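Local atomic coordinates of J domain-containing protein required for chloroplast accumulation response 1 (Arabidopsis thaliana, PDB entry 3AG7), a protein that acts as an auxilin-like J-domain co-chaperone, needed for blue-light-driven and dark positioning of chloroplasts through control of chloroplast actin filaments. Residues E6-I11 and Q82-E87; R16-G21 and Q34-S39; N55-S60 and D98-L103; A64-I67 and D71-Q74. One frame throughout, in Å; residues are numbered along the deposited sequence. Where two conformers were deposited one is given.

Contact 1: E6-I11 and Q82-E87; sequences EEIKNI and QKYMAE
I8 and I11, one turn apart on helix 5-19, close on the aromatic ring of Y84 from two directions. The CD1 methyl of I8 rides over one face, 3.7 Å from the ring centroid and displaced toward the rim, a CH-pi contact only 18° off the normal. Its CG2 branch follows the same ring outward, reaching Y84 CZ at 3.5 Å. I11 comes in differently: its CG2 lies in the ring plane at the edge, 3.9 Å from Y84 CD2, and the same methyl presses on CG of M85 at 3.4 Å, closer than ordinary carbon packing. This CG2, anti to the backbone N of I11, wedges between Y84 and M85. The chain of M85 bends about its CG-SD bond (chi3 96°), which carries its methyl end away from I11 and on to W38. The outer side contrasts sharply with this close fit. E6, K9 and N10 lie exposed on the same helix and meet nothing of 82-87, while the hydroxyl of Y84 is held by a hydrogen bond to D12. The two segment axes come within 10.5 Å of each other and run roughly parallel, at 28°. Helix 5-19 thereby lies along the beginning of helix 80-100, where N81 also touches both isoleucines, whereas helix 70-75 approaches through L73, which meets A86 and K83.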
# COMPACT_ATOMS: atom_id res chain seq x y z
N GLU A 6 17.05 -12.08 6.76
CA GLU A 6 15.90 -12.84 7.24
C GLU A 6 14.68 -11.92 7.40
O GLU A 6 13.56 -12.27 7.03
CB GLU A 6 16.24 -13.54 8.54
CG GLU A 6 15.24 -14.58 8.97
CD GLU A 6 15.76 -15.46 10.11
OE1 GLU A 6 16.99 -15.49 10.34
OE2 GLU A 6 14.91 -16.13 10.75
N GLU A 7 14.93 -10.71 7.86
CA GLU A 7 13.86 -9.72 8.04
C GLU A 7 13.27 -9.28 6.72
O GLU A 7 12.05 -9.22 6.54
CB GLU A 7 14.41 -8.54 8.82
CG GLU A 7 14.99 -9.00 10.20
CD GLU A 7 16.54 -9.15 10.24
OE1 GLU A 7 17.12 -10.23 9.92
OE2 GLU A 7 17.20 -8.20 10.72
N ILE A 8 14.14 -9.05 5.76
CA ILE A 8 13.68 -8.66 4.44
C ILE A 8 12.89 -9.81 3.81
O ILE A 8 11.83 -9.58 3.21
CB ILE A 8 14.85 -8.23 3.54
CG1 ILE A 8 15.45 -6.89 4.01
CG2 ILE A 8 14.41 -8.15 2.11
CD1 ILE A 8 14.48 -5.65 3.86
N LYS A 9 13.38 -11.06 3.92
CA LYS A 9 12.62 -12.17 3.29
C LYS A 9 11.26 -12.39 3.93
O LYS A 9 10.25 -12.73 3.24
CB LYS A 9 13.44 -13.46 3.30
CG LYS A 9 14.42 -13.62 2.11
CD LYS A 9 15.26 -12.38 1.76
CE LYS A 9 15.76 -12.47 0.28
NZ LYS A 9 16.93 -11.57 0.04
N ASN A 10 11.20 -12.15 5.24
CA ASN A 10 9.92 -12.18 6.00
C ASN A 10 8.92 -11.10 5.61
O ASN A 10 7.73 -11.36 5.50
CB ASN A 10 10.17 -12.12 7.51
CG ASN A 10 10.72 -13.42 8.07
OD1 ASN A 10 10.55 -14.49 7.48
ND2 ASN A 10 11.33 -13.34 9.22
N ILE A 11 9.44 -9.91 5.34
CA ILE A 11 8.65 -8.82 4.77
C ILE A 11 8.17 -9.20 3.39
O ILE A 11 7.00 -9.02 3.08
CB ILE A 11 9.48 -7.50 4.74
CG1 ILE A 11 9.72 -7.01 6.18
CG2 ILE A 11 8.78 -6.43 3.82
CD1 ILE A 11 10.78 -5.81 6.26
N GLN A 82 11.07 -0.14 6.93
CA GLN A 82 9.78 0.47 6.61
C GLN A 82 9.77 0.93 5.14
O GLN A 82 8.80 0.70 4.41
CB GLN A 82 9.43 1.63 7.56
CG GLN A 82 8.95 1.11 8.94
CD GLN A 82 8.68 2.24 9.90
OE1 GLN A 82 9.28 3.29 9.78
NE2 GLN A 82 7.78 2.03 10.88
N LYS A 83 10.86 1.55 4.72
CA LYS A 83 10.98 2.03 3.36
C LYS A 83 10.94 0.89 2.36
O LYS A 83 10.31 0.98 1.31
CB LYS A 83 12.24 2.87 3.18
CG LYS A 83 12.02 4.25 3.83
CD LYS A 83 13.20 5.17 3.68
CE LYS A 83 14.29 4.86 4.67
NZ LYS A 83 15.25 5.98 4.62
N TYR A 84 11.68 -0.16 2.65
CA TYR A 84 11.60 -1.37 1.84
C TYR A 84 10.17 -1.93 1.71
O TYR A 84 9.69 -2.16 0.58
CB TYR A 84 12.56 -2.45 2.40
CG TYR A 84 12.57 -3.71 1.58
CD1 TYR A 84 13.46 -3.85 0.50
CD2 TYR A 84 11.61 -4.69 1.76
CE1 TYR A 84 13.46 -5.03 -0.26
CE2 TYR A 84 11.62 -5.85 1.03
CZ TYR A 84 12.52 -6.02 0.00
OH TYR A 84 12.47 -7.16 -0.77
N MET A 85 9.46 -2.10 2.83
CA MET A 85 8.11 -2.63 2.80
C MET A 85 7.23 -1.71 1.96
O MET A 85 6.44 -2.18 1.12
CB MET A 85 7.57 -2.71 4.24
CG MET A 85 6.69 -3.87 4.49
SD MET A 85 6.15 -3.81 6.20
CE MET A 85 4.58 -2.99 5.91
N ALA A 86 7.36 -0.40 2.20
CA ALA A 86 6.54 0.58 1.49
C ALA A 86 6.80 0.53 -0.01
O ALA A 86 5.89 0.69 -0.80
CB ALA A 86 6.83 1.98 2.00
N GLU A 87 8.05 0.37 -0.41
CA GLU A 87 8.38 0.35 -1.83
C GLU A 87 7.64 -0.82 -2.50
O GLU A 87 7.07 -0.67 -3.61
CB GLU A 87 9.90 0.20 -2.01
CG GLU A 87 10.37 0.01 -3.44
CD GLU A 87 11.88 -0.25 -3.52
OE1 GLU A 87 12.26 -1.37 -3.90
OE2 GLU A 87 12.69 0.62 -3.14

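Contact 2: R16-G21 and Q34-S39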
# COMPACT_ATOMS: atom_id res chain seq x y z
N ARG A 16 3.62 -10.87 -0.02
CA ARG A 16 3.07 -11.87 -0.98
C ARG A 16 1.74 -12.45 -0.51
O ARG A 16 0.80 -12.56 -1.30
CB ARG A 16 4.05 -13.02 -1.23
CG ARG A 16 5.14 -12.70 -2.26
CD ARG A 16 6.03 -13.93 -2.52
NE ARG A 16 6.43 -14.68 -1.32
CZ ARG A 16 7.66 -14.65 -0.80
NH1 ARG A 16 8.59 -13.93 -1.36
NH2 ARG A 16 7.95 -15.35 0.28
N LYS A 17 1.64 -12.77 0.78
CA LYS A 17 0.45 -13.38 1.35
C LYS A 17 -0.65 -12.32 1.34
O LYS A 17 -1.76 -12.59 0.91
CB LYS A 17 0.72 -13.92 2.76
CG LYS A 17 -0.51 -14.26 3.58
CD LYS A 17 -0.23 -14.29 5.11
CE LYS A 17 0.35 -12.97 5.69
NZ LYS A 17 -0.22 -11.64 5.19
N TRP A 18 -0.28 -11.09 1.68
CA TRP A 18 -1.27 -10.01 1.72
C TRP A 18 -1.83 -9.66 0.33
O TRP A 18 -3.03 -9.43 0.17
CB TRP A 18 -0.71 -8.80 2.45
CG TRP A 18 -1.64 -7.58 2.39
CD1 TRP A 18 -2.71 -7.33 3.21
CD2 TRP A 18 -1.54 -6.48 1.51
NE1 TRP A 18 -3.32 -6.16 2.84
CE2 TRP A 18 -2.61 -5.61 1.80
CE3 TRP A 18 -0.64 -6.14 0.50
CZ2 TRP A 18 -2.80 -4.41 1.11
CZ3 TRP A 18 -0.85 -5.00 -0.20
CH2 TRP A 18 -1.91 -4.14 0.11
N SER A 19 -0.98 -9.66 -0.68
CA SER A 19 -1.37 -9.12 -1.96
C SER A 19 -2.02 -10.18 -2.83
O SER A 19 -2.59 -9.87 -3.89
CB SER A 19 -0.18 -8.50 -2.68
OG SER A 19 0.83 -9.47 -3.01
N SER A 20 -1.89 -11.44 -2.41
CA SER A 20 -2.39 -12.57 -3.23
C SER A 20 -3.85 -12.39 -3.58
O SER A 20 -4.70 -12.24 -2.69
CB SER A 20 -2.28 -13.89 -2.48
OG SER A 20 -2.63 -14.94 -3.37
N GLY A 21 -4.14 -12.47 -4.88
CA GLY A 21 -5.52 -12.37 -5.39
C GLY A 21 -6.05 -10.95 -5.31
O GLY A 21 -7.25 -10.72 -5.54
N GLN A 34 -4.75 -1.87 6.15
CA GLN A 34 -4.58 -1.92 7.61
C GLN A 34 -4.00 -3.26 8.03
O GLN A 34 -3.51 -3.42 9.15
CB GLN A 34 -5.92 -1.63 8.32
CG GLN A 34 -7.01 -2.63 8.05
CD GLN A 34 -7.94 -2.22 6.91
OE1 GLN A 34 -7.50 -1.82 5.83
NE2 GLN A 34 -9.26 -2.33 7.16
N TYR A 35 -4.01 -4.20 7.09
CA TYR A 35 -3.53 -5.56 7.35
C TYR A 35 -2.08 -5.73 6.90
O TYR A 35 -1.49 -6.78 7.11
CB TYR A 35 -4.43 -6.60 6.69
CG TYR A 35 -5.81 -6.63 7.32
CD1 TYR A 35 -5.99 -7.14 8.59
CD2 TYR A 35 -6.89 -6.10 6.65
CE1 TYR A 35 -7.24 -7.15 9.18
CE2 TYR A 35 -8.14 -6.09 7.22
CZ TYR A 35 -8.31 -6.61 8.49
OH TYR A 35 -9.57 -6.62 9.06
N ILE A 36 -1.49 -4.71 6.29
CA ILE A 36 -0.08 -4.80 5.86
C ILE A 36 0.75 -3.65 6.45
O ILE A 36 1.93 -3.83 6.78
CB ILE A 36 0.06 -4.93 4.30
CG1 ILE A 36 1.50 -5.29 3.86
CG2 ILE A 36 -0.41 -3.70 3.58
CD1 ILE A 36 1.95 -6.67 4.32
N LEU A 37 0.15 -2.49 6.66
CA LEU A 37 0.95 -1.39 7.19
C LEU A 37 1.24 -1.52 8.69
O LEU A 37 0.45 -2.09 9.45
CB LEU A 37 0.26 -0.07 6.90
CG LEU A 37 0.09 0.21 5.39
CD1 LEU A 37 -0.55 1.52 5.21
CD2 LEU A 37 1.46 0.16 4.69
N TRP A 38 2.36 -0.94 9.11
CA TRP A 38 2.72 -0.91 10.53
C TRP A 38 1.86 0.04 11.36
O TRP A 38 1.18 0.91 10.81
CB TRP A 38 4.19 -0.51 10.67
CG TRP A 38 4.51 0.77 10.01
CD1 TRP A 38 4.45 2.03 10.55
CD2 TRP A 38 4.89 0.93 8.65
NE1 TRP A 38 4.79 2.96 9.59
CE2 TRP A 38 5.10 2.31 8.43
CE3 TRP A 38 5.14 0.04 7.60
CZ2 TRP A 38 5.48 2.83 7.18
CZ3 TRP A 38 5.54 0.55 6.37
CH2 TRP A 38 5.73 1.92 6.18
N SER A 39 1.96 -0.07 12.69
CA SER A 39 1.27 0.85 13.61
C SER A 39 1.58 2.33 13.40
O SER A 39 2.75 2.72 13.32
CB SER A 39 1.59 0.49 15.07
OG SER A 39 0.38 0.31 15.78
O HOH W 1 -1.42 -9.39 6.22
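W18 extends from the end of helix 5-19 with CG anti to its backbone N (chi1 174°), which presents a broad indole face to I36. In I36 the same torsion (-169°) sends CG1 anti to the N and leaves CG2 in the crowded position between N and carbonyl carbon, and from there this methyl is aimed at the indole. It sits 3.4 Å above the plane, over the centre of the six-membered ring, with a CG2-to-centroid distance of 3.5 Å and a tilt of 14° from the normal: a well-centred CH-pi contact. Its nearest single atom is W18 CE2, at 3.4 Å. CB of I36 lies over the five-membered ring, while CD1 passes beside W18 CB at 3.9 Å. Y35 adds its CB near W18 CD1, also at 3.9 Å, while its phenol turns away. A hydrogen bond from W18 NE1 to the carbonyl of T32 fixes the rotation of the indole. Nearer the surface a water replaces direct contact, accepting from K17 NZ and donating to the carbonyl O of Y35, 2.8 Å in each case. I36 also meets V89 of helix 80-100, so the buried pair joins three parts of the chain. An N-terminal helix laid against the J-domain core, together with a long connection between helices 26-30 and 54-68, is consistent with the auxilin-like branch of the J-domain family.

Contact 3: N55-S60 and D98-L103; sequences NAVRKS and DHFNTL
V57 supplies the apolar half of this contact: its side chain and that of F100 reach toward each other from opposite directions, and V57 CG1 comes to rest over the middle of the phenyl face, 3.7 Å from the centroid and 11° off the normal, while CB lies 3.7 Å from F100 CZ. The ring reaches the valine because CG of F100 is anti to its backbone N. The polar half belongs to R58. Its chain, extended from CG to NE, crosses to the end of helix 80-100, where NH2 donates to N101 OD1 at 2.6 Å. The hydrogen bond is bent (N-H...O 149°), yet the donor lies nearly along the amide C=O axis, with the oxygen somewhat out of the guanidinium plane. A water accepts a hydrogen bond from R58 NE and donates to the same OD1, so two bonds grip this oxygen and steady the guanidinium along one side. Between the halves, the ring atom F100 CE2 rests over the guanidinium face, 3.7 Å from R58 NH2; with the planes 52° apart, this is not a parallel stack. I26 of helix 26-30 reaches both V57 and F100. These contacts tie the start of helix 54-68 to the end of helix 80-100, the paired long helices at the heart of a J-domain.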
# COMPACT_ATOMS: atom_id res chain seq x y z
N ASN A 55 -14.39 9.47 -7.48
CA ASN A 55 -13.65 10.40 -6.63
C ASN A 55 -13.29 9.82 -5.28
O ASN A 55 -12.29 10.22 -4.70
CB ASN A 55 -14.30 11.78 -6.46
CG ASN A 55 -13.52 12.67 -5.48
OD1 ASN A 55 -12.31 12.93 -5.67
ND2 ASN A 55 -14.18 13.09 -4.39
N ALA A 56 -14.09 8.86 -4.78
CA ALA A 56 -13.80 8.20 -3.49
C ALA A 56 -12.56 7.32 -3.63
O ALA A 56 -11.69 7.29 -2.74
CB ALA A 56 -14.97 7.37 -3.05
N VAL A 57 -12.46 6.65 -4.77
CA VAL A 57 -11.26 5.82 -5.04
C VAL A 57 -10.04 6.74 -5.08
O VAL A 57 -9.03 6.45 -4.45
CB VAL A 57 -11.39 5.00 -6.31
CG1 VAL A 57 -10.08 4.24 -6.57
CG2 VAL A 57 -12.57 4.00 -6.16
N ARG A 58 -10.14 7.81 -5.86
CA ARG A 58 -9.06 8.78 -6.00
C ARG A 58 -8.66 9.41 -4.69
O ARG A 58 -7.46 9.65 -4.45
CB ARG A 58 -9.39 9.82 -7.08
CG ARG A 58 -9.56 9.17 -8.42
CD ARG A 58 -9.65 10.15 -9.59
NE ARG A 58 -9.51 9.41 -10.86
CZ ARG A 58 -10.52 8.86 -11.52
NH1 ARG A 58 -11.78 9.00 -11.08
NH2 ARG A 58 -10.30 8.17 -12.63
N LYS A 59 -9.64 9.68 -3.83
CA LYS A 59 -9.30 10.23 -2.54
C LYS A 59 -8.51 9.26 -1.66
O LYS A 59 -7.50 9.63 -1.01
CB LYS A 59 -10.56 10.70 -1.84
CG LYS A 59 -10.20 11.37 -0.54
CD LYS A 59 -11.34 12.21 -0.08
CE LYS A 59 -10.99 13.67 -0.20
NZ LYS A 59 -11.70 14.34 0.90
N SER A 60 -8.96 8.00 -1.66
CA SER A 60 -8.32 6.98 -0.85
C SER A 60 -6.92 6.68 -1.41
O SER A 60 -5.95 6.47 -0.67
CB SER A 60 -9.20 5.73 -0.82
OG SER A 60 -10.27 5.88 0.09
N ASP A 98 -3.07 2.41 -12.16
CA ASP A 98 -3.10 2.52 -13.60
C ASP A 98 -4.21 1.67 -14.24
O ASP A 98 -4.85 2.10 -15.18
CB ASP A 98 -1.73 2.18 -14.18
CG ASP A 98 -1.69 2.38 -15.67
OD1 ASP A 98 -1.46 3.53 -16.12
OD2 ASP A 98 -1.96 1.40 -16.37
N HIS A 99 -4.44 0.46 -13.72
CA HIS A 99 -5.56 -0.38 -14.17
C HIS A 99 -6.92 0.26 -13.88
O HIS A 99 -7.79 0.29 -14.74
CB HIS A 99 -5.46 -1.76 -13.50
CG HIS A 99 -6.53 -2.72 -13.89
ND1 HIS A 99 -6.46 -3.48 -15.05
CD2 HIS A 99 -7.66 -3.11 -13.25
CE1 HIS A 99 -7.52 -4.27 -15.12
NE2 HIS A 99 -8.26 -4.07 -14.04
N PHE A 100 -7.10 0.78 -12.67
CA PHE A 100 -8.33 1.49 -12.31
C PHE A 100 -8.69 2.58 -13.32
O PHE A 100 -9.87 2.71 -13.73
CB PHE A 100 -8.19 2.08 -10.88
CG PHE A 100 -9.28 3.06 -10.52
CD1 PHE A 100 -10.59 2.63 -10.30
CD2 PHE A 100 -9.02 4.45 -10.44
CE1 PHE A 100 -11.61 3.57 -9.99
CE2 PHE A 100 -10.03 5.38 -10.18
CZ PHE A 100 -11.34 4.93 -9.96
N ASN A 101 -7.70 3.38 -13.70
CA ASN A 101 -7.93 4.55 -14.54
C ASN A 101 -8.18 4.20 -16.00
O ASN A 101 -8.49 5.07 -16.80
CB ASN A 101 -6.80 5.57 -14.41
CG ASN A 101 -6.95 6.44 -13.18
OD1 ASN A 101 -7.93 7.17 -13.04
ND2 ASN A 101 -6.00 6.32 -12.27
N THR A 102 -8.10 2.92 -16.34
CA THR A 102 -8.37 2.46 -17.70
C THR A 102 -9.41 1.34 -17.70
O THR A 102 -10.55 1.57 -18.10
CB THR A 102 -7.09 2.00 -18.42
OG1 THR A 102 -6.49 0.94 -17.66
CG2 THR A 102 -6.08 3.15 -18.53
N LEU A 103 -9.05 0.15 -17.23
CA LEU A 103 -9.92 -1.04 -17.29
C LEU A 103 -10.97 -1.16 -16.13
O LEU A 103 -12.11 -1.57 -16.36
CB LEU A 103 -9.06 -2.31 -17.35
CG LEU A 103 -8.23 -2.37 -18.63
CD1 LEU A 103 -7.26 -3.52 -18.68
CD2 LEU A 103 -9.17 -2.43 -19.79
O HOH W 2 -7.12 9.76 -12.21

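Contact 4: A64-I67 and D71-Q74; sequences ALLI and DKLQ
K72 and L66 lie side by side and point the same way, so that the aliphatic part of the lysine runs beside the leucine. Where they come abreast, CE of K72 is 4.0 Å from CD2 of L66. Closer in, the lysine bends round a backbone group: the carbonyl O of L66 faces CB, CG and CD of K72 together, with the CG separation 3.4 Å. That curl comes from the turn at chi2 (-89°), after which the chain straightens toward its ammonium group. L73 takes the other side of the same junction. Its CD2 methyl lies 3.4 Å from the carbonyl O of I67, with CG scarcely farther, while the CB of I67 points away from segment 71-74. Main-chain oxygens against side-chain carbon are therefore the substance of the contact, and no hydrogen bond joins the segments. A short kinked link connects the two consecutive helices; the HPD signature of J-domains spans it and ends at D71, the first residue of 71-74, and in relatives this motif is needed to stimulate Hsp70. Helix 80-100 backs helix 54-68, where L65 touches F90 and A64 touches L93, while L73 of helix 70-75 meets A78 in the loop leading to helix 80-100.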
# COMPACT_ATOMS: atom_id res chain seq x y z
N ALA A 64 -3.24 7.06 0.53
CA ALA A 64 -2.21 6.01 0.51
C ALA A 64 -0.88 6.55 -0.03
O ALA A 64 0.18 6.23 0.50
CB ALA A 64 -2.66 4.77 -0.31
N LEU A 65 -0.92 7.35 -1.08
CA LEU A 65 0.32 7.98 -1.61
C LEU A 65 1.03 8.77 -0.54
O LEU A 65 2.27 8.77 -0.47
CB LEU A 65 -0.04 8.98 -2.71
CG LEU A 65 0.48 8.81 -4.13
CD1 LEU A 65 0.41 7.36 -4.56
CD2 LEU A 65 -0.37 9.72 -5.03
N LEU A 66 0.25 9.53 0.21
CA LEU A 66 0.82 10.47 1.16
C LEU A 66 1.49 9.75 2.30
O LEU A 66 2.31 10.36 3.02
CB LEU A 66 -0.23 11.46 1.67
CG LEU A 66 -0.72 12.43 0.59
CD1 LEU A 66 -1.76 13.35 1.21
CD2 LEU A 66 0.41 13.24 -0.06
N ILE A 67 1.12 8.49 2.50
CA ILE A 67 1.78 7.60 3.46
C ILE A 67 2.95 6.84 2.85
O ILE A 67 4.02 6.70 3.48
CB ILE A 67 0.78 6.61 4.10
CG1 ILE A 67 -0.26 7.40 4.87
CG2 ILE A 67 1.51 5.55 4.98
CD1 ILE A 67 -1.43 6.58 5.46
N ASP A 71 9.25 9.56 -1.00
CA ASP A 71 9.65 10.90 -0.58
C ASP A 71 9.00 11.27 0.75
O ASP A 71 9.63 11.90 1.59
CB ASP A 71 9.28 11.95 -1.65
CG ASP A 71 9.87 13.33 -1.34
OD1 ASP A 71 11.09 13.40 -1.13
OD2 ASP A 71 9.12 14.34 -1.33
N LYS A 72 7.74 10.88 0.93
CA LYS A 72 7.04 11.13 2.21
C LYS A 72 7.63 10.32 3.37
O LYS A 72 7.68 10.79 4.51
CB LYS A 72 5.52 10.84 2.08
CG LYS A 72 4.76 11.91 1.31
CD LYS A 72 4.25 13.01 2.21
CE LYS A 72 3.96 14.25 1.40
NZ LYS A 72 3.82 15.43 2.28
N LEU A 73 8.03 9.09 3.09
CA LEU A 73 8.58 8.25 4.14
C LEU A 73 9.91 8.81 4.60
O LEU A 73 10.23 8.79 5.81
CB LEU A 73 8.80 6.85 3.60
CG LEU A 73 7.49 6.11 3.42
CD1 LEU A 73 7.64 4.99 2.39
CD2 LEU A 73 6.97 5.61 4.78
N GLN A 74 10.72 9.20 3.62
CA GLN A 74 12.03 9.80 3.89
C GLN A 74 11.76 11.03 4.74
O GLN A 74 12.33 11.19 5.81
CB GLN A 74 12.75 10.18 2.58
CG GLN A 74 13.85 11.23 2.74
CD GLN A 74 15.08 10.68 3.41
OE1 GLN A 74 15.73 11.37 4.19
NE2 GLN A 74 15.41 9.41 3.11

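How the contacts relate
Helix 80-100 links the set: contact 1 uses its beginning and contact 3 its end, and their centres lie about 26 Å apart on opposite sides of the chain's centre. Contact 2 shares helix 5-19 with contact 1, and the two touch where Q82 NE2 lies 3.4 Å from W38 CD1. That tryptophan also reaches contact 4, with W38 CZ2 4.0 Å from L73 CD2, although the centres of contacts 2 and 4 are about 17 Å apart. The centres of contacts 3 and 4 are about 18 Å apart. Both use helix 54-68: the HPD motif follows its end, whereas R58 lies near its start. No ligand is bound; the probable functional landmark, judged from other J-domains, is the HPD motif at contact 4.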